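Local coordinates for F1 capsule-anchoring protein (Yersinia pestis, PDB 3FCG) that forms the middle domain of the Caf1A outer membrane usher, which is crucial for secretion of Caf1 fibres, at residues G58-D70 with Q74-A86. Residues are numbered along the deposited sequence; the frame is centred on the assembly and turned at random.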
loop_
_atom_site.group_PDB
_atom_site.type_symbol
_atom_site.label_atom_id
_atom_site.label_comp_id
_atom_site.label_asym_id
_atom_site.label_seq_id
_atom_site.Cartn_x
_atom_site.Cartn_y
_atom_site.Cartn_z
ATOM N N GLY A 58 10.228 1.644 13.824
ATOM C CA GLY A 58 10.361 2.292 15.127
ATOM C C GLY A 58 9.713 3.663 15.170
ATOM O O GLY A 58 8.591 3.845 14.692
ATOM N N SER A 59 10.417 4.631 15.750
ATOM C CA SER A 59 9.928 6.008 15.825
ATOM C C SER A 59 11.060 7.018 15.626
ATOM O O SER A 59 12.234 6.643 15.551
ATOM C CB SER A 59 9.207 6.256 17.154
ATOM O OG SER A 59 10.098 6.149 18.252
ATOM N N GLY A 60 10.698 8.295 15.535
ATOM C CA GLY A 60 11.675 9.362 15.345
ATOM C C GLY A 60 11.137 10.509 14.516
ATOM O O GLY A 60 9.996 10.940 14.705
ATOM N N GLU A 61 11.963 11.000 13.593
ATOM C CA GLU A 61 11.612 12.152 12.763
ATOM C C GLU A 61 12.030 12.003 11.305
ATOM O O GLU A 61 13.107 11.484 11.000
ATOM C CB GLU A 61 12.235 13.427 13.332
ATOM C CG GLU A 61 11.473 14.028 14.500
ATOM C CD GLU A 61 12.230 15.154 15.173
ATOM O OE1 GLU A 61 13.236 15.632 14.598
ATOM O OE2 GLU A 61 11.816 15.561 16.281
ATOM N N LEU A 62 11.164 12.471 10.412
ATOM C CA LEU A 62 11.483 12.584 8.995
ATOM C C LEU A 62 11.609 14.057 8.613
ATOM O O LEU A 62 11.127 14.938 9.331
ATOM C CB LEU A 62 10.404 11.914 8.136
ATOM C CG LEU A 62 10.138 10.410 8.267
ATOM C CD1 LEU A 62 8.853 10.049 7.539
ATOM C CD2 LEU A 62 11.302 9.570 7.749
ATOM N N LYS A 63 12.270 14.316 7.489
ATOM C CA LYS A 63 12.325 15.654 6.909
ATOM C C LYS A 63 11.716 15.606 5.513
ATOM O O LYS A 63 12.142 14.819 4.668
ATOM C CB LYS A 63 13.765 16.174 6.851
ATOM C CG LYS A 63 14.490 16.219 8.195
ATOM C CD LYS A 63 14.081 17.430 9.018
ATOM C CE LYS A 63 14.913 17.540 10.286
ATOM N NZ LYS A 63 14.600 18.789 11.036
ATOM N N VAL A 64 10.706 16.437 5.281
ATOM C CA VAL A 64 9.997 16.445 4.004
ATOM C C VAL A 64 10.186 17.781 3.288
ATOM O O VAL A 64 9.746 18.826 3.774
ATOM C CB VAL A 64 8.486 16.125 4.180
ATOM C CG1 VAL A 64 7.758 16.196 2.847
ATOM C CG2 VAL A 64 8.298 14.749 4.801
ATOM N N ILE A 65 10.857 17.735 2.139
ATOM C CA ILE A 65 11.052 18.920 1.307
ATOM C C ILE A 65 10.173 18.820 0.074
ATOM O O ILE A 65 10.228 17.828 -0.658
ATOM C CB ILE A 65 12.522 19.092 0.847
ATOM C CG1 ILE A 65 13.498 18.823 1.996
ATOM C CG2 ILE A 65 12.737 20.489 0.255
ATOM C CD1 ILE A 65 14.911 18.530 1.538
ATOM N N ILE A 66 9.356 19.845 -0.148
ATOM C CA ILE A 66 8.555 19.930 -1.362
ATOM C C ILE A 66 9.210 20.914 -2.331
ATOM O O ILE A 66 9.041 22.127 -2.208
ATOM C CB ILE A 66 7.081 20.311 -1.067
ATOM C CG1 ILE A 66 6.488 19.373 -0.007
ATOM C CG2 ILE A 66 6.251 20.256 -2.349
ATOM C CD1 ILE A 66 5.146 19.818 0.557
ATOM N N HIS A 67 9.980 20.372 -3.275
ATOM C CA HIS A 67 10.638 21.167 -4.316
ATOM C C HIS A 67 9.620 21.566 -5.377
ATOM O O HIS A 67 9.244 20.747 -6.218
ATOM C CB HIS A 67 11.768 20.376 -4.982
ATOM C CG HIS A 67 12.738 19.766 -4.021
ATOM N ND1 HIS A 67 13.910 20.390 -3.652
ATOM C CD2 HIS A 67 12.717 18.583 -3.363
ATOM C CE1 HIS A 67 14.566 19.620 -2.803
ATOM N NE2 HIS A 67 13.865 18.518 -2.612
ATOM N N GLU A 68 9.178 22.820 -5.333
ATOM C CA GLU A 68 8.173 23.317 -6.274
ATOM C C GLU A 68 8.811 23.731 -7.606
ATOM O O GLU A 68 10.035 23.879 -7.698
ATOM C CB GLU A 68 7.383 24.479 -5.657
ATOM C CG GLU A 68 6.709 24.166 -4.312
ATOM C CD GLU A 68 5.414 23.365 -4.438
ATOM O OE1 GLU A 68 4.781 23.102 -3.393
ATOM O OE2 GLU A 68 5.019 23.001 -5.566
ATOM N N SER A 69 7.969 23.919 -8.625
ATOM C CA SER A 69 8.408 24.215 -9.996
ATOM C C SER A 69 9.237 25.493 -10.133
ATOM O O SER A 69 10.137 25.567 -10.971
ATOM C CB SER A 69 7.201 24.296 -10.934
ATOM O OG SER A 69 6.474 23.082 -10.944
ATOM N N ASP A 70 8.929 26.489 -9.306
ATOM C CA ASP A 70 9.581 27.797 -9.379
ATOM C C ASP A 70 10.878 27.898 -8.567
ATOM O O ASP A 70 11.467 28.979 -8.459
ATOM C CB ASP A 70 8.598 28.902 -8.973
ATOM C CG ASP A 70 7.729 28.511 -7.790
ATOM O OD1 ASP A 70 8.221 27.796 -6.889
ATOM O OD2 ASP A 70 6.550 28.925 -7.767
ATOM N N GLN A 74 9.540 24.026 0.257
ATOM C CA GLN A 74 8.773 23.973 1.497
ATOM C C GLN A 74 9.305 22.847 2.381
ATOM O O GLN A 74 9.110 21.666 2.088
ATOM C CB GLN A 74 7.278 23.803 1.213
ATOM C CG GLN A 74 6.564 25.098 0.829
ATOM C CD GLN A 74 5.084 24.899 0.507
ATOM O OE1 GLN A 74 4.614 23.772 0.314
ATOM N NE2 GLN A 74 4.343 26.005 0.441
ATOM N N VAL A 75 9.987 23.230 3.457
ATOM C CA VAL A 75 10.663 22.280 4.339
ATOM C C VAL A 75 9.900 22.076 5.649
ATOM O O VAL A 75 9.550 23.041 6.334
ATOM C CB VAL A 75 12.114 22.726 4.637
ATOM C CG1 VAL A 75 12.783 21.770 5.606
ATOM C CG2 VAL A 75 12.922 22.821 3.347
ATOM N N PHE A 76 9.653 20.813 5.985
ATOM C CA PHE A 76 8.929 20.448 7.199
ATOM C C PHE A 76 9.647 19.342 7.967
ATOM O O PHE A 76 10.411 18.565 7.388
ATOM C CB PHE A 76 7.514 19.972 6.858
ATOM C CG PHE A 76 6.750 20.905 5.964
ATOM C CD1 PHE A 76 6.763 20.727 4.582
ATOM C CD2 PHE A 76 6.007 21.953 6.500
ATOM C CE1 PHE A 76 6.048 21.583 3.746
ATOM C CE2 PHE A 76 5.291 22.816 5.673
ATOM C CZ PHE A 76 5.312 22.631 4.291
ATOM N N THR A 77 9.396 19.282 9.273
ATOM C CA THR A 77 9.800 18.144 10.088
ATOM C C THR A 77 8.559 17.301 10.354
ATOM O O THR A 77 7.579 17.794 10.910
ATOM C CB THR A 77 10.438 18.585 11.430
ATOM O OG1 THR A 77 11.509 19.503 11.178
ATOM C CG2 THR A 77 10.985 17.381 12.196
ATOM N N VAL A 78 8.594 16.039 9.938
ATOM C CA VAL A 78 7.467 15.135 10.164
ATOM C C VAL A 78 7.827 14.066 11.200
ATOM O O VAL A 78 8.664 13.199 10.935
ATOM C CB VAL A 78 6.947 14.491 8.848
ATOM C CG1 VAL A 78 5.841 13.481 9.134
ATOM C CG2 VAL A 78 6.439 15.560 7.899
ATOM N N PRO A 79 7.205 14.140 12.390
ATOM C CA PRO A 79 7.410 13.130 13.421
ATOM C C PRO A 79 6.685 11.844 13.054
ATOM O O PRO A 79 5.502 11.880 12.716
ATOM C CB PRO A 79 6.766 13.755 14.668
ATOM C CG PRO A 79 6.473 15.184 14.310
ATOM C CD PRO A 79 6.277 15.191 12.838
ATOM N N TYR A 80 7.396 10.722 13.101
ATOM C CA TYR A 80 6.775 9.428 12.847
ATOM C C TYR A 80 6.836 8.514 14.065
ATOM O O TYR A 80 7.682 8.687 14.947
ATOM C CB TYR A 80 7.371 8.755 11.605
ATOM C CG TYR A 80 8.747 8.153 11.772
ATOM C CD1 TYR A 80 8.905 6.791 12.026
ATOM C CD2 TYR A 80 9.892 8.936 11.648
ATOM C CE1 TYR A 80 10.169 6.226 12.168
ATOM C CE2 TYR A 80 11.161 8.381 11.786
ATOM C CZ TYR A 80 11.292 7.028 12.047
ATOM O OH TYR A 80 12.546 6.479 12.185
ATOM N N ASP A 81 5.926 7.545 14.100
ATOM C CA ASP A 81 5.819 6.601 15.203
ATOM C C ASP A 81 5.162 5.308 14.728
ATOM O O ASP A 81 4.237 5.338 13.913
ATOM C CB ASP A 81 5.003 7.218 16.344
ATOM C CG ASP A 81 4.967 6.342 17.584
ATOM O OD1 ASP A 81 5.948 5.606 17.835
ATOM O OD2 ASP A 81 3.951 6.393 18.314
ATOM N N THR A 82 5.649 4.177 15.233
ATOM C CA THR A 82 5.014 2.889 14.969
ATOM C C THR A 82 4.200 2.464 16.191
ATOM O O THR A 82 4.760 2.278 17.275
ATOM C CB THR A 82 6.037 1.796 14.593
ATOM O OG1 THR A 82 6.901 2.284 13.560
ATOM C CG2 THR A 82 5.330 0.537 14.098
ATOM N N PRO A 83 2.871 2.324 16.022
ATOM C CA PRO A 83 2.004 1.946 17.132
ATOM C C PRO A 83 2.065 0.450 17.429
ATOM O O PRO A 83 2.248 -0.361 16.515
ATOM C CB PRO A 83 0.613 2.329 16.628
ATOM C CG PRO A 83 0.699 2.164 15.148
ATOM C CD PRO A 83 2.112 2.521 14.771
ATOM N N ALA A 84 1.921 0.100 18.705
ATOM C CA ALA A 84 1.837 -1.294 19.118
ATOM C C ALA A 84 0.443 -1.830 18.806
ATOM O O ALA A 84 -0.559 -1.156 19.053
ATOM C CB ALA A 84 2.146 -1.430 20.599
ATOM N N VAL A 85 0.393 -3.032 18.239
ATOM C CA VAL A 85 -0.873 -3.669 17.877
ATOM C C VAL A 85 -1.023 -4.995 18.624
ATOM O O VAL A 85 -0.076 -5.786 18.698
ATOM C CB VAL A 85 -0.992 -3.910 16.344
ATOM C CG1 VAL A 85 -2.438 -4.191 15.960
ATOM C CG2 VAL A 85 -0.472 -2.714 15.554
ATOM N N ALA A 86 -2.212 -5.225 19.177
ATOM C CA ALA A 86 -2.506 -6.448 19.930
ATOM C C ALA A 86 -2.510 -7.691 19.037
ATOM O O ALA A 86 -2.819 -7.616 17.846
ATOM C CB ALA A 86 -3.833 -6.313 20.660
#
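Tyr80 turns its ring back over the partner strand because CG sits between the backbone N and the carbonyl carbon (chi1 75°), laying one face on the backbone of Ser59 and Gly60. Gly60 N lies over the ring centre, and Gly60 CA makes an off-centre CH-pi contact 4.2 Å from the centroid of the Tyr80 ring. Gly60 has no side chain to come between ring and backbone, and its backbone angles are ones that favour glycine. The Leu62 side chain runs roughly perpendicular to that of Tyr80, its CG 3.7 Å from Tyr80 CD2. Further along this face, CG2 of Val64 meets CG2 of Val78 at 3.7 Å, and Ile66 CD1 approaches Phe76 CE1 at 3.8 Å. Tyr11 of the second subunit packs on Leu62 and Val78.

The other face is more polar. Lys63 bends at chi2 (-79°), which carries its chain alongside Thr77, and NZ gives a long hydrogen bond of 3.2 Å to Thr77 OG1. Ile65 and Val75 run alongside each other in one direction, their CG2 methyls in contact.

Between the faces, reciprocal backbone hydrogen bonds join Gly60 to Tyr80, Leu62 to Val78, Val64 to Phe76 and Ile66 to Gln74; the bond from Leu62 N to Val78 O is 2.7 Å long and nearly straight (169°). Thr82 OG1 donates to a lone pair of Gly58 O within the carbonyl plane, at 2.6 Å. Strand 27-32 pairs with the opposite edge of strand 60-67, leaving strand 73-80 outermost within this chain: a regular antiparallel beta hairpin at one side of the usher middle domain's four-stranded sheet.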